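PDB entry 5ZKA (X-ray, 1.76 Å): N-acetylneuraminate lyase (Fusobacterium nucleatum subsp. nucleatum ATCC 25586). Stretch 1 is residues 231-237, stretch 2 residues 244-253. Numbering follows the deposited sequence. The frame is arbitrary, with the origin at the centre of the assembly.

Stretch 1 231-237: KQIFELA
Stretch 2 (244-253) EALKIQHTTN

Two nearly antiparallel helices of N-acetylneuraminate lyase pack mainly through apolar side chains, a compact example of knob-into-hole packing in which no hydrogen bond crosses the interface. Both stretches are helical throughout, with phi near -65° and psi near -40°, and the usual i to i+4 bonds run along each, as from Ala 237 N to Ile 233 O (2.9 Å) and from Gln 249 N to Ala 245 O (2.9 Å). Their axes approach to 8.6 Å at a signed crossing angle of -159°, and the register is set by Ile 233 and Ala 245, whose CA atoms lie 4.7 Å apart. So close a backbone approach suits Ala 245, whose lone methyl points toward the partner helix, its CB 3.9 Å from Leu 236 CB.

The knob is Ile 233. Its CA-to-CB bond points sideways, but the m,t rotamer (chi1 -64°, chi2 165°) brings its end nearer, into a hole formed by Ala 245, Ile 248, Gln 249 and Thr 252. There Ile 233 CG1 lies 3.6 Å from Ile 248 CG2, and Ile 233 CD1 lies 3.6 Å from Gln 249 CA. Thr 252 can line this pocket because its hydroxyl is satisfied within its own helix, OG1 donating to Ile 248 O at 3.0 Å. Gln 249 (chi1 t, chi2 p) donates from NE2 to Asn 253 OD1 at 3.0 Å, while its OE1 lies 3.7 Å from Ile 233 CD1 and is satisfied elsewhere in the structure.

One turn along, the CA-to-CB bond of Leu 236 (m,t) points toward the partner, and CD1 lies 3.5 Å from CD1 of Ile 248, itself m,t. At the margin, the aliphatic part of Glu 244 covers the leucine, CG to Leu 236 CD1 3.6 Å. Between them the stretches bury 396 Å², both sides summed, with Ile 233 contributing the largest share, 107 Å².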

ATOM      1  N   LYS A 231       9.242 -17.135  -1.313  1.00 28.93           N
ATOM      2  CA  LYS A 231       9.093 -17.893  -0.075  1.00 32.27           C
ATOM      3  C   LYS A 231      10.005 -17.352   1.023  1.00 33.10           C
ATOM      4  O   LYS A 231       9.618 -17.320   2.196  1.00 34.33           O
ATOM      5  CB  LYS A 231       9.379 -19.375  -0.325  1.00 35.71           C
ATOM      6  CG  LYS A 231       8.271 -20.099  -1.054  1.00 48.79           C
ATOM      7  CD  LYS A 231       8.526 -21.601  -1.056  1.00 57.30           C
ATOM      8  CE  LYS A 231       7.906 -22.275   0.147  1.00 55.04           C
ATOM      9  NZ  LYS A 231       7.717 -23.719  -0.137  1.00 54.78           N
ATOM     10  N   GLN A 232      11.222 -16.926   0.667  1.00 29.63           N
ATOM     11  CA  GLN A 232      12.114 -16.337   1.668  1.00 25.19           C
ATOM     12  C   GLN A 232      11.489 -15.090   2.292  1.00 29.25           C
ATOM     13  O   GLN A 232      11.414 -14.971   3.521  1.00 29.73           O
ATOM     14  CB  GLN A 232      13.470 -15.994   1.039  1.00 28.70           C
ATOM     15  CG  GLN A 232      14.343 -17.197   0.719  1.00 32.42           C
ATOM     16  CD  GLN A 232      15.569 -16.835  -0.115  1.00 35.88           C
ATOM     17  OE1 GLN A 232      15.661 -15.736  -0.673  1.00 36.00           O
ATOM     18  NE2 GLN A 232      16.511 -17.766  -0.210  1.00 43.97           N
ATOM     19  N   ILE A 233      11.045 -14.140   1.459  1.00 25.80           N
ATOM     20  CA  ILE A 233      10.408 -12.924   1.987  1.00 26.81           C
ATOM     21  C   ILE A 233       9.289 -13.294   2.951  1.00 31.39           C
ATOM     22  O   ILE A 233       9.251 -12.835   4.102  1.00 29.95           O
ATOM     23  CB  ILE A 233       9.879 -12.040   0.844  1.00 23.24           C
ATOM     24  CG1 ILE A 233      11.017 -11.511  -0.042  1.00 24.51           C
ATOM     25  CG2 ILE A 233       9.028 -10.884   1.417  1.00 28.16           C
ATOM     26  CD1 ILE A 233      10.531 -10.935  -1.397  1.00 26.24           C
ATOM     27  N   PHE A 234       8.379 -14.162   2.494  1.00 28.08           N
ATOM     28  CA  PHE A 234       7.227 -14.576   3.296  1.00 27.48           C
ATOM     29  C   PHE A 234       7.666 -15.179   4.628  1.00 35.35           C
ATOM     30  O   PHE A 234       7.207 -14.756   5.694  1.00 33.24           O
ATOM     31  CB  PHE A 234       6.402 -15.577   2.484  1.00 28.91           C
ATOM     32  CG  PHE A 234       5.068 -15.915   3.086  1.00 30.42           C
ATOM     33  CD1 PHE A 234       4.127 -14.925   3.329  1.00 27.37           C
ATOM     34  CD2 PHE A 234       4.750 -17.235   3.391  1.00 37.93           C
ATOM     35  CE1 PHE A 234       2.901 -15.247   3.879  1.00 31.34           C
ATOM     36  CE2 PHE A 234       3.524 -17.567   3.938  1.00 36.81           C
ATOM     37  CZ  PHE A 234       2.599 -16.575   4.185  1.00 31.51           C
ATOM     38  N   GLU A 235       8.576 -16.159   4.588  1.00 30.40           N
ATOM     39  CA  GLU A 235       8.980 -16.838   5.817  1.00 29.23           C
ATOM     40  C   GLU A 235       9.775 -15.918   6.732  1.00 33.59           C
ATOM     41  O   GLU A 235       9.571 -15.922   7.952  1.00 35.32           O
ATOM     42  CB  GLU A 235       9.801 -18.088   5.497  1.00 32.65           C
ATOM     43  N   LEU A 236      10.701 -15.140   6.169  1.00 28.75           N
ATOM     44  CA  LEU A 236      11.513 -14.272   7.014  1.00 34.22           C
ATOM     45  C   LEU A 236      10.655 -13.221   7.708  1.00 30.38           C
ATOM     46  O   LEU A 236      10.894 -12.895   8.874  1.00 31.60           O
ATOM     47  CB  LEU A 236      12.608 -13.599   6.192  1.00 32.20           C
ATOM     48  CG  LEU A 236      13.709 -14.510   5.655  1.00 31.27           C
ATOM     49  CD1 LEU A 236      14.400 -13.810   4.497  1.00 33.46           C
ATOM     50  CD2 LEU A 236      14.695 -14.853   6.745  1.00 36.67           C
ATOM     51  N   ALA A 237       9.660 -12.677   7.005  1.00 29.31           N
ATOM     52  CA  ALA A 237       8.845 -11.616   7.593  1.00 29.99           C
ATOM     53  C   ALA A 237       7.943 -12.137   8.707  1.00 36.80           C
ATOM     54  O   ALA A 237       7.619 -11.387   9.637  1.00 33.88           O
ATOM     55  CB  ALA A 237       8.005 -10.917   6.514  1.00 31.53           C
ATOM     56  N   GLU A 244      16.323  -8.778   6.807  1.00 33.73           N
ATOM     57  CA  GLU A 244      16.691  -9.669   5.712  1.00 31.57           C
ATOM     58  C   GLU A 244      15.584  -9.741   4.662  1.00 31.14           C
ATOM     59  O   GLU A 244      15.872  -9.806   3.460  1.00 30.39           O
ATOM     60  CB  GLU A 244      17.018 -11.063   6.251  1.00 40.58           C
ATOM     61  CG  GLU A 244      17.441 -12.035   5.163  1.00 56.74           C
ATOM     62  CD  GLU A 244      18.219 -13.226   5.693  1.00 66.48           C
ATOM     63  OE1 GLU A 244      18.198 -13.454   6.924  1.00 62.69           O
ATOM     64  OE2 GLU A 244      18.839 -13.939   4.871  1.00 72.07           O
ATOM     65  N   ALA A 245      14.313  -9.729   5.095  1.00 30.73           N
ATOM     66  CA  ALA A 245      13.209  -9.829   4.142  1.00 27.47           C
ATOM     67  C   ALA A 245      13.148  -8.606   3.238  1.00 27.54           C
ATOM     68  O   ALA A 245      12.808  -8.719   2.052  1.00 27.22           O
ATOM     69  CB  ALA A 245      11.880 -10.017   4.873  1.00 27.31           C
ATOM     70  N   LEU A 246      13.480  -7.426   3.782  1.00 26.68           N
ATOM     71  CA  LEU A 246      13.474  -6.207   2.977  1.00 26.68           C
ATOM     72  C   LEU A 246      14.558  -6.237   1.915  1.00 27.44           C
ATOM     73  O   LEU A 246      14.335  -5.783   0.784  1.00 26.45           O
ATOM     74  CB  LEU A 246      13.640  -4.976   3.875  1.00 29.53           C
ATOM     75  CG  LEU A 246      13.653  -3.608   3.190  1.00 33.13           C
ATOM     76  CD1 LEU A 246      12.399  -3.428   2.349  1.00 30.88           C
ATOM     77  CD2 LEU A 246      13.757  -2.459   4.214  1.00 27.44           C
ATOM     78  N   LYS A 247      15.751  -6.743   2.262  1.00 28.12           N
ATOM     79  CA  LYS A 247      16.822  -6.857   1.274  1.00 26.91           C
ATOM     80  C   LYS A 247      16.394  -7.728   0.109  1.00 28.96           C
ATOM     81  O   LYS A 247      16.664  -7.400  -1.053  1.00 28.00           O
ATOM     82  CB  LYS A 247      18.096  -7.416   1.919  1.00 28.65           C
ATOM     83  CG  LYS A 247      18.772  -6.437   2.867  1.00 40.50           C
ATOM     84  CD  LYS A 247      20.250  -6.773   3.066  1.00 49.56           C
ATOM     85  CE  LYS A 247      20.858  -5.897   4.147  1.00 55.67           C
ATOM     86  NZ  LYS A 247      20.187  -6.106   5.462  1.00 61.62           N
ATOM     87  N   ILE A 248      15.705  -8.831   0.403  1.00 23.56           N
ATOM     88  CA  ILE A 248      15.269  -9.738  -0.657  1.00 25.07           C
ATOM     89  C   ILE A 248      14.089  -9.152  -1.435  1.00 22.15           C
ATOM     90  O   ILE A 248      13.986  -9.348  -2.655  1.00 27.23           O
ATOM     91  CB  ILE A 248      14.954 -11.113  -0.050  1.00 28.44           C
ATOM     92  CG1 ILE A 248      16.221 -11.689   0.598  1.00 34.92           C
ATOM     93  CG2 ILE A 248      14.394 -12.060  -1.109  1.00 30.70           C
ATOM     94  CD1 ILE A 248      15.980 -12.887   1.488  1.00 30.74           C
ATOM     95  N   GLN A 249      13.199  -8.407  -0.777  1.00 26.90           N
ATOM     96  CA  GLN A 249      12.161  -7.693  -1.527  1.00 24.61           C
ATOM     97  C   GLN A 249      12.775  -6.644  -2.448  1.00 26.16           C
ATOM     98  O   GLN A 249      12.294  -6.430  -3.570  1.00 24.49           O
ATOM     99  CB  GLN A 249      11.162  -7.035  -0.577  1.00 23.43           C
ATOM    100  CG  GLN A 249       9.981  -6.364  -1.284  1.00 26.76           C
ATOM    101  CD  GLN A 249       8.958  -7.387  -1.733  1.00 25.52           C
ATOM    102  OE1 GLN A 249       8.285  -7.986  -0.900  1.00 24.60           O
ATOM    103  NE2 GLN A 249       8.856  -7.611  -3.044  1.00 27.13           N
ATOM    104  N   HIS A 250      13.842  -5.977  -1.987  1.00 28.92           N
ATOM    105  CA  HIS A 250      14.524  -4.996  -2.826  1.00 24.41           C
ATOM    106  C   HIS A 250      15.094  -5.654  -4.078  1.00 22.28           C
ATOM    107  O   HIS A 250      14.972  -5.124  -5.186  1.00 26.42           O
ATOM    108  CB  HIS A 250      15.648  -4.325  -2.037  1.00 28.96           C
ATOM    109  CG  HIS A 250      15.210  -3.181  -1.168  1.00 26.86           C
ATOM    110  ND1 HIS A 250      14.177  -2.333  -1.498  1.00 29.53           N
ATOM    111  CD2 HIS A 250      15.732  -2.704  -0.010  1.00 31.49           C
ATOM    112  CE1 HIS A 250      14.059  -1.401  -0.565  1.00 34.19           C
ATOM    113  NE2 HIS A 250      14.990  -1.605   0.351  1.00 30.03           N
ATOM    114  N   THR A 251      15.777  -6.789  -3.908  1.00 23.65           N
ATOM    115  CA  THR A 251      16.356  -7.477  -5.055  1.00 24.55           C
ATOM    116  C   THR A 251      15.259  -7.975  -5.983  1.00 26.43           C
ATOM    117  O   THR A 251      15.354  -7.831  -7.209  1.00 26.30           O
ATOM    118  CB  THR A 251      17.222  -8.643  -4.573  1.00 29.29           C
ATOM    119  OG1 THR A 251      18.328  -8.137  -3.804  1.00 33.92           O
ATOM    120  CG2 THR A 251      17.756  -9.444  -5.756  1.00 30.60           C
ATOM    121  N   THR A 252      14.208  -8.553  -5.401  1.00 23.77           N
ATOM    122  CA  THR A 252      13.055  -9.011  -6.179  1.00 26.13           C
ATOM    123  C   THR A 252      12.455  -7.881  -7.004  1.00 28.22           C
ATOM    124  O   THR A 252      12.132  -8.060  -8.187  1.00 25.20           O
ATOM    125  CB  THR A 252      12.012  -9.604  -5.234  1.00 25.05           C
ATOM    126  OG1 THR A 252      12.480 -10.872  -4.758  1.00 27.15           O
ATOM    127  CG2 THR A 252      10.648  -9.802  -5.929  1.00 22.25           C
ATOM    128  N   ASN A 253      12.317  -6.697  -6.412  1.00 24.02           N
ATOM    129  CA  ASN A 253      11.681  -5.617  -7.151  1.00 23.42           C
ATOM    130  C   ASN A 253      12.592  -4.993  -8.205  1.00 26.95           C
ATOM    131  O   ASN A 253      12.085  -4.388  -9.153  1.00 23.25           O
ATOM    132  CB  ASN A 253      11.142  -4.562  -6.169  1.00 24.73           C
ATOM    133  CG  ASN A 253       9.867  -5.031  -5.481  1.00 29.11           C
ATOM    134  OD1 ASN A 253       9.475  -6.189  -5.633  1.00 28.01           O
ATOM    135  ND2 ASN A 253       9.209  -4.141  -4.734  1.00 22.16           N
TER